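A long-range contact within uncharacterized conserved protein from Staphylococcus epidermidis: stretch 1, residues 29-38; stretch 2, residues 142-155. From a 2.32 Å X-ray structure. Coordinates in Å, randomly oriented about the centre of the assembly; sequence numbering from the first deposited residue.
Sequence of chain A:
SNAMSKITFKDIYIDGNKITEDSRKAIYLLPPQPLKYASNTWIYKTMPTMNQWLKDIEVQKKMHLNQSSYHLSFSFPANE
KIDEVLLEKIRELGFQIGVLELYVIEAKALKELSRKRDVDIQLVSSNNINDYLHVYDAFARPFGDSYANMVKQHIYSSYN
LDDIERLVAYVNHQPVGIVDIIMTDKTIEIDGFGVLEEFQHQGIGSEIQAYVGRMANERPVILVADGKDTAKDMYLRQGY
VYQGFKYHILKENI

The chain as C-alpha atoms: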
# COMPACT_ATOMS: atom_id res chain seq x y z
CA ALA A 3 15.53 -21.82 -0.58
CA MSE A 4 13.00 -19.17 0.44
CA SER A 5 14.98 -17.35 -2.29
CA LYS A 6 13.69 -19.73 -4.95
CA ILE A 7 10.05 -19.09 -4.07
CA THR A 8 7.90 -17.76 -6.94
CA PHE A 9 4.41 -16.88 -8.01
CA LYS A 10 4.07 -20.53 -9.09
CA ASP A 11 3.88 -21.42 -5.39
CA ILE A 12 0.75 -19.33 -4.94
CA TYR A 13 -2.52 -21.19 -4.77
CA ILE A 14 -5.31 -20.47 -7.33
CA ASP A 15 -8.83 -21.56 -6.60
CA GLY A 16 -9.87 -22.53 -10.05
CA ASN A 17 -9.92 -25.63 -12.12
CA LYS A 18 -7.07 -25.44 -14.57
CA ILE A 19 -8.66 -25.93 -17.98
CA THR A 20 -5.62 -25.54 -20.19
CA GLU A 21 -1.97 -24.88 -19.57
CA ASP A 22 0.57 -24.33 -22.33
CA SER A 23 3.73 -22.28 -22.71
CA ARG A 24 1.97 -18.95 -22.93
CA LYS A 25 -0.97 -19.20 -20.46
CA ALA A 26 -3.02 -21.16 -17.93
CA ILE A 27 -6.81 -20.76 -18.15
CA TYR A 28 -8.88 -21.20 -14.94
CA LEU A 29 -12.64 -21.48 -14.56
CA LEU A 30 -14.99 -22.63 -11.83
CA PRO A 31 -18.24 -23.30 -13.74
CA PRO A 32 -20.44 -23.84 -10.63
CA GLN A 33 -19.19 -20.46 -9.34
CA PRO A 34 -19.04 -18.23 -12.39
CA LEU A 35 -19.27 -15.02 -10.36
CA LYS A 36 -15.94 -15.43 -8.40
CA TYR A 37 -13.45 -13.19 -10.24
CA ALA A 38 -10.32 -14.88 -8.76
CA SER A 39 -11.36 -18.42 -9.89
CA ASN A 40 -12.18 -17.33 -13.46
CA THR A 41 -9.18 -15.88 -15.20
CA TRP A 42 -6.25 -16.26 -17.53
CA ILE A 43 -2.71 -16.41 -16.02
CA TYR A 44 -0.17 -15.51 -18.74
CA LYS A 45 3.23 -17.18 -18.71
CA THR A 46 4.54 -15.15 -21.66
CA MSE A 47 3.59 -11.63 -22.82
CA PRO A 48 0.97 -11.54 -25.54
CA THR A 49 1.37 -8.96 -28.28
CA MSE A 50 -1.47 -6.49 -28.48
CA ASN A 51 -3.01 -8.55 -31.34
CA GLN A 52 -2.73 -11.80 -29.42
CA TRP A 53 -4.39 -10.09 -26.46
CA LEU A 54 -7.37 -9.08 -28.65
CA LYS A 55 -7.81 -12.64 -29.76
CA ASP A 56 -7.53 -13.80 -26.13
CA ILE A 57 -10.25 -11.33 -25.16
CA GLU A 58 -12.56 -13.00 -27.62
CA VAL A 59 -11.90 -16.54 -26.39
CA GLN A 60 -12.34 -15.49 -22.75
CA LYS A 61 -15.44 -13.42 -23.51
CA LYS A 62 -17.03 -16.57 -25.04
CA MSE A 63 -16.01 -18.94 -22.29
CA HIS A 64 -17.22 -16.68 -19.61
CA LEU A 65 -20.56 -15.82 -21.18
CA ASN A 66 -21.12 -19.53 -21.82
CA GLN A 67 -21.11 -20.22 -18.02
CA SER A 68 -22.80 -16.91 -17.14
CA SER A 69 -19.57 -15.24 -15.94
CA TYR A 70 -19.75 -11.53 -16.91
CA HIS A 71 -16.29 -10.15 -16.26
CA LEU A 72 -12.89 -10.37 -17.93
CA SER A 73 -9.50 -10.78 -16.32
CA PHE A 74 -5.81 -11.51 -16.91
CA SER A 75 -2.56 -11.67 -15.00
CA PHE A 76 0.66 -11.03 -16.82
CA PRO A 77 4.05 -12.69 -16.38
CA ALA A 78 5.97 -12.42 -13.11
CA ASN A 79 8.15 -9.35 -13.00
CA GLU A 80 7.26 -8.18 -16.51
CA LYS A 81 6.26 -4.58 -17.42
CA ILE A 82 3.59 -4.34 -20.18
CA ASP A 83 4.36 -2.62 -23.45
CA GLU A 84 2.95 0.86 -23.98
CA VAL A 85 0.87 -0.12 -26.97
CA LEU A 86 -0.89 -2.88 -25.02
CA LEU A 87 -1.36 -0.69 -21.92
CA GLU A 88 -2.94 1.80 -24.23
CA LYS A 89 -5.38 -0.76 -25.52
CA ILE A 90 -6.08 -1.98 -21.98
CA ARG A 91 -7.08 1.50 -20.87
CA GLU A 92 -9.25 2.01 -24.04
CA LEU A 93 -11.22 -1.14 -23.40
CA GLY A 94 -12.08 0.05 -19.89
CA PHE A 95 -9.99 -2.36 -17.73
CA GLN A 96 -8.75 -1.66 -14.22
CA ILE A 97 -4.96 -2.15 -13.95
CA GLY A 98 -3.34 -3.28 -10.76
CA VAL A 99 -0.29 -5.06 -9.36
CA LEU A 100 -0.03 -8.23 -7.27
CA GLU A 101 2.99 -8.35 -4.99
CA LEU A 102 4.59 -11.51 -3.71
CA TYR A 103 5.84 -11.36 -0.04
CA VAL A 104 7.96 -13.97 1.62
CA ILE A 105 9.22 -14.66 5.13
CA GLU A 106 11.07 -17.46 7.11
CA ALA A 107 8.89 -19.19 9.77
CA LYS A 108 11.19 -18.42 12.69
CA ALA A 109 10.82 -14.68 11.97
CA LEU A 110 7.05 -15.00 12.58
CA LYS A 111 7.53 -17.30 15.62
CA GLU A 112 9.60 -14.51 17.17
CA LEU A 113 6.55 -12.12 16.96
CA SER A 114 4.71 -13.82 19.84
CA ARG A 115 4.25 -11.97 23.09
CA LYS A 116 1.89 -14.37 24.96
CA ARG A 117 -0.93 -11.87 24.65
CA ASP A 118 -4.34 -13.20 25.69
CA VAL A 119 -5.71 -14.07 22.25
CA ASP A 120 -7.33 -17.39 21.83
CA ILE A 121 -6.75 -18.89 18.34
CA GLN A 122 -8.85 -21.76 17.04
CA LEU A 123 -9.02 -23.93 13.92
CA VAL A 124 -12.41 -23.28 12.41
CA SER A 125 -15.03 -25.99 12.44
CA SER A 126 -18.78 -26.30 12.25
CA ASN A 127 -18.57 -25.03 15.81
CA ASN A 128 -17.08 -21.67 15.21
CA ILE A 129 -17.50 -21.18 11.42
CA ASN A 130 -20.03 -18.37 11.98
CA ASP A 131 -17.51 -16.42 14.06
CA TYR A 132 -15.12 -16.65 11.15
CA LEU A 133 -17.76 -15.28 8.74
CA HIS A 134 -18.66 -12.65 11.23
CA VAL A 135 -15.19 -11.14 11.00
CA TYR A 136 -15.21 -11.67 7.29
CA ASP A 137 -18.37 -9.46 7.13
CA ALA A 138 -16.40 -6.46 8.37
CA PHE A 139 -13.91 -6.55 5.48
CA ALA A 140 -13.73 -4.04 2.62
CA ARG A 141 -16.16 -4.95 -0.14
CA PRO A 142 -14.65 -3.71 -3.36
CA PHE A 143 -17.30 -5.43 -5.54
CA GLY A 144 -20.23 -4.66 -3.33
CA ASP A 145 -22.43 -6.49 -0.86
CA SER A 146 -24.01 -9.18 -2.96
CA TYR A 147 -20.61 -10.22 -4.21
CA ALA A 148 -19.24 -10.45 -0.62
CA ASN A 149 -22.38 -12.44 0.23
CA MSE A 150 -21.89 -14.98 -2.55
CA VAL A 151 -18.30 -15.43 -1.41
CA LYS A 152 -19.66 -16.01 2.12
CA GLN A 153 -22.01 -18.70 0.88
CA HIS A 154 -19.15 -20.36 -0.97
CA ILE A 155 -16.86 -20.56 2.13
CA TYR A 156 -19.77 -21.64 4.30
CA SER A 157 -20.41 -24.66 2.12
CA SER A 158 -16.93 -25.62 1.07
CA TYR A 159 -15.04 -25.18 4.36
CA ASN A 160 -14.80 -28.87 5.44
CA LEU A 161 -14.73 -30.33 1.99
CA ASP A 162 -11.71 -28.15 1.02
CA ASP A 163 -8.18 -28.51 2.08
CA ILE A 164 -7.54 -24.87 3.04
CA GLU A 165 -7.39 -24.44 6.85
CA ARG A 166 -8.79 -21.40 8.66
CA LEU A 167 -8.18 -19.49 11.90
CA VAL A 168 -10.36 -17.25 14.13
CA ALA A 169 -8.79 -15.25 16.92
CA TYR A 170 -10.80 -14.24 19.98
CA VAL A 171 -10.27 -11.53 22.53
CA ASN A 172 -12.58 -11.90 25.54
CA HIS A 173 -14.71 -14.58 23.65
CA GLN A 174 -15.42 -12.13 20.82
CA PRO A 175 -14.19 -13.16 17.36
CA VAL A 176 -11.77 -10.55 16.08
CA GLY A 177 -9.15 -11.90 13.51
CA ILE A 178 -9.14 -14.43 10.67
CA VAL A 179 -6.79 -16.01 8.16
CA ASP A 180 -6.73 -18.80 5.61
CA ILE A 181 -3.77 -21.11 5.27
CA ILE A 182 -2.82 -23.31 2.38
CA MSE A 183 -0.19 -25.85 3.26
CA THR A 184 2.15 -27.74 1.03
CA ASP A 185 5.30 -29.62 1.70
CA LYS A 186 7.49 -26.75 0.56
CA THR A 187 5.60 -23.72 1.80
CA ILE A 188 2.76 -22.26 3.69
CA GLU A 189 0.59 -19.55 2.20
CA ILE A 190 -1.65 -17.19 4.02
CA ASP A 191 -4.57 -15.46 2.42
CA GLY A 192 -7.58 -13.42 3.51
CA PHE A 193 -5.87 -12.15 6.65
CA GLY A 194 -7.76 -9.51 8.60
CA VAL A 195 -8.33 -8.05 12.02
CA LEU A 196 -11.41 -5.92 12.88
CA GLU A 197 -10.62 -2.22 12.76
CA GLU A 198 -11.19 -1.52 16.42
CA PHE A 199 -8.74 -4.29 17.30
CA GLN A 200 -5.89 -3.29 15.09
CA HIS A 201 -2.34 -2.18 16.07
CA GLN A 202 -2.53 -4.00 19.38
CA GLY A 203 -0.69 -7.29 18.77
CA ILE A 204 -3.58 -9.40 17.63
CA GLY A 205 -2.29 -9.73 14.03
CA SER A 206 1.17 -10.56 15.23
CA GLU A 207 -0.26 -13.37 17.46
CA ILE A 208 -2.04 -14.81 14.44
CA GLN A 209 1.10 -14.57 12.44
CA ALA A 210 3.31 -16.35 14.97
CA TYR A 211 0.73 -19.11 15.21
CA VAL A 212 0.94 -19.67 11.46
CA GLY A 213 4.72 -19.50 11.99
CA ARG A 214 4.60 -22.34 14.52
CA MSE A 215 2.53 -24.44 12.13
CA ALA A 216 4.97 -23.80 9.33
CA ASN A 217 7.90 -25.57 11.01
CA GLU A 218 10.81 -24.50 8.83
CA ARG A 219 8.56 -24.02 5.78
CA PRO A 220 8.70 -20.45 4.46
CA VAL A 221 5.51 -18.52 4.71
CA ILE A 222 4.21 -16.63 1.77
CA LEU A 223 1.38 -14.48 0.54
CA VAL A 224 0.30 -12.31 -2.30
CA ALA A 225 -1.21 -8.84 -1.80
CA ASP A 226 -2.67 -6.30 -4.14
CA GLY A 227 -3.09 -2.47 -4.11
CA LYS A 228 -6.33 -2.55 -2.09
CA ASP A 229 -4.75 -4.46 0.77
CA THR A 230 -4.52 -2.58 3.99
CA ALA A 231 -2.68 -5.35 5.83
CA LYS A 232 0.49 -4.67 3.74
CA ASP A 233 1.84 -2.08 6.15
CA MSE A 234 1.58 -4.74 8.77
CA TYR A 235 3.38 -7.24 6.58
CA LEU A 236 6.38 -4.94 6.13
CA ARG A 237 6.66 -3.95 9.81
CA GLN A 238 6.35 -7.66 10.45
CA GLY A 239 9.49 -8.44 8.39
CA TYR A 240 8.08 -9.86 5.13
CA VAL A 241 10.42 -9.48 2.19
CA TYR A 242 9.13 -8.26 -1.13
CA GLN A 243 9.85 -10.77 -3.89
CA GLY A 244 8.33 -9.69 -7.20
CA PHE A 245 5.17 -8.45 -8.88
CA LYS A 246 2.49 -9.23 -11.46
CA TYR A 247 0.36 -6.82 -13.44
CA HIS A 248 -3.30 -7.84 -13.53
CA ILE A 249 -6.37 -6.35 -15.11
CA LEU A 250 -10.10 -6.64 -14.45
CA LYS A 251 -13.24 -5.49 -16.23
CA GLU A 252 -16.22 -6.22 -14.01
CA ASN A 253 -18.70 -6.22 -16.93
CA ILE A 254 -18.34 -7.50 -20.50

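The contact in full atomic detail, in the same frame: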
# COMPACT_ATOMS: atom_id res chain seq x y z
N LEU A 29 -11.24 -21.65 -14.64
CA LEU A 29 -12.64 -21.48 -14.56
C LEU A 29 -13.15 -22.31 -13.38
O LEU A 29 -12.57 -23.35 -13.05
CB LEU A 29 -13.25 -22.08 -15.81
CG LEU A 29 -13.73 -21.32 -17.03
CD1 LEU A 29 -12.91 -20.13 -17.41
CD2 LEU A 29 -13.73 -22.35 -18.11
N LEU A 30 -14.27 -21.87 -12.80
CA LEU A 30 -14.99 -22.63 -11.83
C LEU A 30 -16.47 -22.50 -12.21
O LEU A 30 -17.21 -21.63 -11.71
CB LEU A 30 -14.71 -22.11 -10.43
CG LEU A 30 -15.24 -22.94 -9.24
CD1 LEU A 30 -14.70 -24.35 -9.21
CD2 LEU A 30 -14.86 -22.28 -7.89
N PRO A 31 -16.93 -23.37 -13.12
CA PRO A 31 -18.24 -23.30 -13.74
C PRO A 31 -19.44 -23.26 -12.77
O PRO A 31 -20.43 -22.59 -13.07
CB PRO A 31 -18.24 -24.52 -14.66
CG PRO A 31 -16.79 -24.67 -15.05
CD PRO A 31 -16.06 -24.37 -13.77
N PRO A 32 -19.37 -23.97 -11.63
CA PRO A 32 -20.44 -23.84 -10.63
C PRO A 32 -20.41 -22.51 -9.88
O PRO A 32 -21.38 -22.20 -9.17
CB PRO A 32 -20.14 -24.98 -9.64
CG PRO A 32 -19.44 -25.98 -10.45
CD PRO A 32 -18.52 -25.13 -11.32
N GLN A 33 -19.33 -21.74 -10.03
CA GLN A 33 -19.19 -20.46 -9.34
C GLN A 33 -18.76 -19.35 -10.31
O GLN A 33 -17.73 -18.71 -10.13
CB GLN A 33 -18.17 -20.59 -8.19
CG GLN A 33 -18.61 -19.91 -6.90
CD GLN A 33 -19.52 -20.77 -6.01
OE1 GLN A 33 -19.05 -21.34 -5.04
NE2 GLN A 33 -20.80 -20.85 -6.32
N PRO A 34 -19.59 -19.07 -11.32
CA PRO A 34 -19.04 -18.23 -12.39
C PRO A 34 -18.84 -16.76 -11.99
O PRO A 34 -18.18 -16.02 -12.69
CB PRO A 34 -20.06 -18.38 -13.50
CG PRO A 34 -21.39 -18.60 -12.73
CD PRO A 34 -21.02 -19.38 -11.50
N LEU A 35 -19.37 -16.38 -10.83
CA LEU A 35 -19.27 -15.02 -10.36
C LEU A 35 -18.03 -14.70 -9.55
O LEU A 35 -17.79 -13.52 -9.33
CB LEU A 35 -20.53 -14.59 -9.61
CG LEU A 35 -21.85 -14.46 -10.40
CD1 LEU A 35 -21.68 -13.75 -11.75
CD2 LEU A 35 -22.54 -15.79 -10.57
N LYS A 36 -17.24 -15.69 -9.10
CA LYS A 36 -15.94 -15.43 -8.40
C LYS A 36 -14.85 -14.99 -9.37
O LYS A 36 -14.37 -15.79 -10.16
CB LYS A 36 -15.41 -16.64 -7.61
CG LYS A 36 -16.26 -16.97 -6.40
CD LYS A 36 -15.75 -18.16 -5.53
CE LYS A 36 -14.36 -17.90 -4.88
NZ LYS A 36 -14.35 -16.58 -4.19
N TYR A 37 -14.44 -13.72 -9.30
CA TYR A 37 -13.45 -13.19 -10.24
C TYR A 37 -12.11 -13.89 -10.14
O TYR A 37 -11.50 -14.13 -11.17
CB TYR A 37 -13.24 -11.69 -10.05
CG TYR A 37 -14.47 -10.87 -10.29
CD1 TYR A 37 -15.49 -11.35 -11.05
CD2 TYR A 37 -14.59 -9.58 -9.78
CE1 TYR A 37 -16.63 -10.60 -11.28
CE2 TYR A 37 -15.71 -8.78 -10.05
CZ TYR A 37 -16.73 -9.31 -10.77
OH TYR A 37 -17.85 -8.56 -11.05
N ALA A 38 -11.64 -14.22 -8.93
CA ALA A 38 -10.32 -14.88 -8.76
C ALA A 38 -10.18 -16.36 -9.24
O ALA A 38 -9.04 -16.86 -9.39
CB ALA A 38 -9.77 -14.73 -7.26
N PRO A 142 -14.87 -4.52 -2.18
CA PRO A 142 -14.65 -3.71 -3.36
C PRO A 142 -15.64 -3.94 -4.48
O PRO A 142 -15.71 -3.10 -5.35
CB PRO A 142 -13.21 -4.06 -3.80
CG PRO A 142 -12.88 -5.29 -3.09
CD PRO A 142 -13.71 -5.37 -1.85
N PHE A 143 -16.38 -5.07 -4.45
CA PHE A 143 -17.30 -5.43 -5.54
C PHE A 143 -18.69 -5.44 -4.98
O PHE A 143 -19.60 -6.02 -5.54
CB PHE A 143 -16.96 -6.79 -6.20
CG PHE A 143 -15.49 -6.94 -6.59
CD1 PHE A 143 -14.92 -6.14 -7.57
CD2 PHE A 143 -14.69 -7.88 -5.95
CE1 PHE A 143 -13.56 -6.27 -7.91
CE2 PHE A 143 -13.35 -8.04 -6.29
CZ PHE A 143 -12.78 -7.23 -7.26
N GLY A 144 -18.87 -4.79 -3.85
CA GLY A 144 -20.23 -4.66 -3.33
C GLY A 144 -20.70 -5.82 -2.50
O GLY A 144 -20.05 -6.86 -2.42
N ASP A 145 -21.87 -5.63 -1.90
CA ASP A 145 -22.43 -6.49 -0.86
C ASP A 145 -22.78 -7.89 -1.32
O ASP A 145 -22.39 -8.89 -0.69
CB ASP A 145 -23.71 -5.82 -0.26
CG ASP A 145 -23.40 -4.51 0.45
OD1 ASP A 145 -24.09 -3.50 0.20
OD2 ASP A 145 -22.40 -4.47 1.23
N SER A 146 -23.56 -7.94 -2.39
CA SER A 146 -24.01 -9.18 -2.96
C SER A 146 -22.86 -10.06 -3.44
O SER A 146 -22.93 -11.30 -3.33
CB SER A 146 -25.02 -8.88 -4.09
OG SER A 146 -25.00 -9.85 -5.10
N TYR A 147 -21.80 -9.45 -3.96
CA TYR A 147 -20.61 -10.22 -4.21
C TYR A 147 -19.97 -10.82 -2.94
O TYR A 147 -19.61 -12.01 -2.94
CB TYR A 147 -19.59 -9.33 -4.87
CG TYR A 147 -18.38 -10.07 -5.41
CD1 TYR A 147 -18.27 -10.27 -6.78
CD2 TYR A 147 -17.34 -10.54 -4.57
CE1 TYR A 147 -17.17 -10.92 -7.32
CE2 TYR A 147 -16.25 -11.21 -5.11
CZ TYR A 147 -16.18 -11.39 -6.49
OH TYR A 147 -15.15 -12.02 -7.14
N ALA A 148 -19.69 -9.98 -1.94
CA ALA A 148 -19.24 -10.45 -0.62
C ALA A 148 -20.14 -11.58 -0.15
O ALA A 148 -19.64 -12.61 0.30
CB ALA A 148 -19.20 -9.32 0.43
N ASN A 149 -21.47 -11.41 -0.26
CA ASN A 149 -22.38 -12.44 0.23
C ASN A 149 -22.26 -13.77 -0.49
O ASN A 149 -22.38 -14.82 0.15
CB ASN A 149 -23.83 -11.98 0.22
CG ASN A 149 -24.18 -11.13 1.44
OD1 ASN A 149 -23.44 -11.14 2.47
ND2 ASN A 149 -25.29 -10.34 1.33
N MSE A 150 -22.02 -13.73 -1.80
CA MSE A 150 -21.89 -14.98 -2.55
C MSE A 150 -20.53 -15.63 -2.24
O MSE A 150 -20.41 -16.84 -2.31
CB MSE A 150 -22.27 -14.89 -4.05
CG MSE A 150 -21.20 -14.64 -5.11
SE MSE A 150 -19.47 -15.68 -5.34
CE MSE A 150 -18.45 -14.20 -6.14
N VAL A 151 -19.54 -14.84 -1.86
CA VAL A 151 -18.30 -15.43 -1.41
C VAL A 151 -18.51 -16.06 -0.03
O VAL A 151 -17.99 -17.14 0.23
CB VAL A 151 -17.13 -14.43 -1.45
CG1 VAL A 151 -15.92 -14.98 -0.70
CG2 VAL A 151 -16.75 -14.12 -2.91
N LYS A 152 -19.30 -15.43 0.83
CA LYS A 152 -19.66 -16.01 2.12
C LYS A 152 -20.31 -17.36 1.98
O LYS A 152 -19.89 -18.32 2.59
CB LYS A 152 -20.61 -15.10 2.88
CG LYS A 152 -19.91 -14.18 3.89
CD LYS A 152 -20.92 -13.25 4.58
CE LYS A 152 -21.87 -14.01 5.51
NZ LYS A 152 -23.21 -13.34 5.70
N GLN A 153 -21.32 -17.44 1.15
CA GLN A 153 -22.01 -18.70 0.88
C GLN A 153 -21.04 -19.77 0.39
O GLN A 153 -21.11 -20.91 0.76
CB GLN A 153 -23.14 -18.46 -0.15
CG GLN A 153 -24.51 -18.22 0.48
CD GLN A 153 -25.19 -19.54 0.89
OE1 GLN A 153 -24.56 -20.42 1.49
NE2 GLN A 153 -26.48 -19.69 0.53
N HIS A 154 -20.11 -19.40 -0.44
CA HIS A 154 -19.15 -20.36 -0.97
C HIS A 154 -18.25 -20.97 0.13
O HIS A 154 -18.15 -22.19 0.24
CB HIS A 154 -18.37 -19.70 -2.09
CG HIS A 154 -17.30 -20.55 -2.69
ND1 HIS A 154 -17.55 -21.81 -3.21
CD2 HIS A 154 -15.98 -20.31 -2.89
CE1 HIS A 154 -16.42 -22.31 -3.70
NE2 HIS A 154 -15.46 -21.42 -3.51
N ILE A 155 -17.64 -20.12 0.96
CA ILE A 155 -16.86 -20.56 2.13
C ILE A 155 -17.68 -21.41 3.11
O ILE A 155 -17.22 -22.46 3.64
CB ILE A 155 -16.35 -19.35 2.94
CG1 ILE A 155 -15.63 -18.36 2.04
CG2 ILE A 155 -15.45 -19.81 4.09
CD1 ILE A 155 -15.05 -17.20 2.83
O HOH W 1 -12.80 -13.85 -6.27

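Residues 29-38, a segment folded largely by consecutive turns, pack against the helix that begins at D145, burying 479 Å² counted over both sides. Two type I turns, L30 to Q33 and Q33 to K36, are closed by backbone hydrogen bonds from Q33 N to L30 O (2.7 Å) and from K36 N to Q33 O (3.2 Å). They bring L30, Q33, L35, K36 and Y37 to a helix surface formed by Y147, M150, V151 and H154, residues whose three- and four-residue spacing places them along one side of the helix.

A single direct hydrogen bond joins the stretches. The amide Y37 N donates to Y147 OH at 2.8 Å, with a nearly straight N-H...O angle of 168°. Y147 takes the t rotamer, and although its CA-to-CB bond points sideways, the long side chain carries its hydroxyl to the backbone of stretch 1. A water 2.9 Å from A38 N accepts a hydrogen bond from that amide and lies 3.1 Å from Y147 OH, so the same phenol serves two successive amides, one directly and one through water.

Aromatic packing adjoins this polar point. The edge of Y147 meets the face of Y37, with ring centroids 4.9 Å apart and planes at 54°. Y37 in turn directs its own edge toward the face of F143, again with centroids 4.9 Å apart but planes at 77°; Y37 CE2 approaches F143 CD1 to 3.7 Å. Y37 can therefore offer a face to one ring and an edge to another. G144, at the N-cap position between F143 and the helix, has phi/psi of 85/172, where a CB would jam against the preceding carbonyl oxygen.

Further along the helix, the contacts come mainly from flexible side chains. The CA-to-CB bond of selenomethionine M150 points toward stretch 1, and its unbranched side chain ends in a methyl, M150 CE, that lies 4.1 Å from L35 CB, 3.5 Å from K36 CG and 3.3 Å from L35 O. K36 has the largest covered area of stretch 1. Its methylenes pack on the helix, with K36 CD 3.4 Å from H154 CD2, and its amino nitrogen K36 NZ lies 3.7 Å from V151 CG2 without a polar partner on the helix.

The CA-to-CB bond of H154 points toward stretch 1, with Q33 CG over one face of its imidazole and L30 CD2 4.5 Å from H154 CE1. Q33 OE1 sits only 2.4 Å from H154 ND1, but the angle is poor and this very close approach does not qualify as a hydrogen bond.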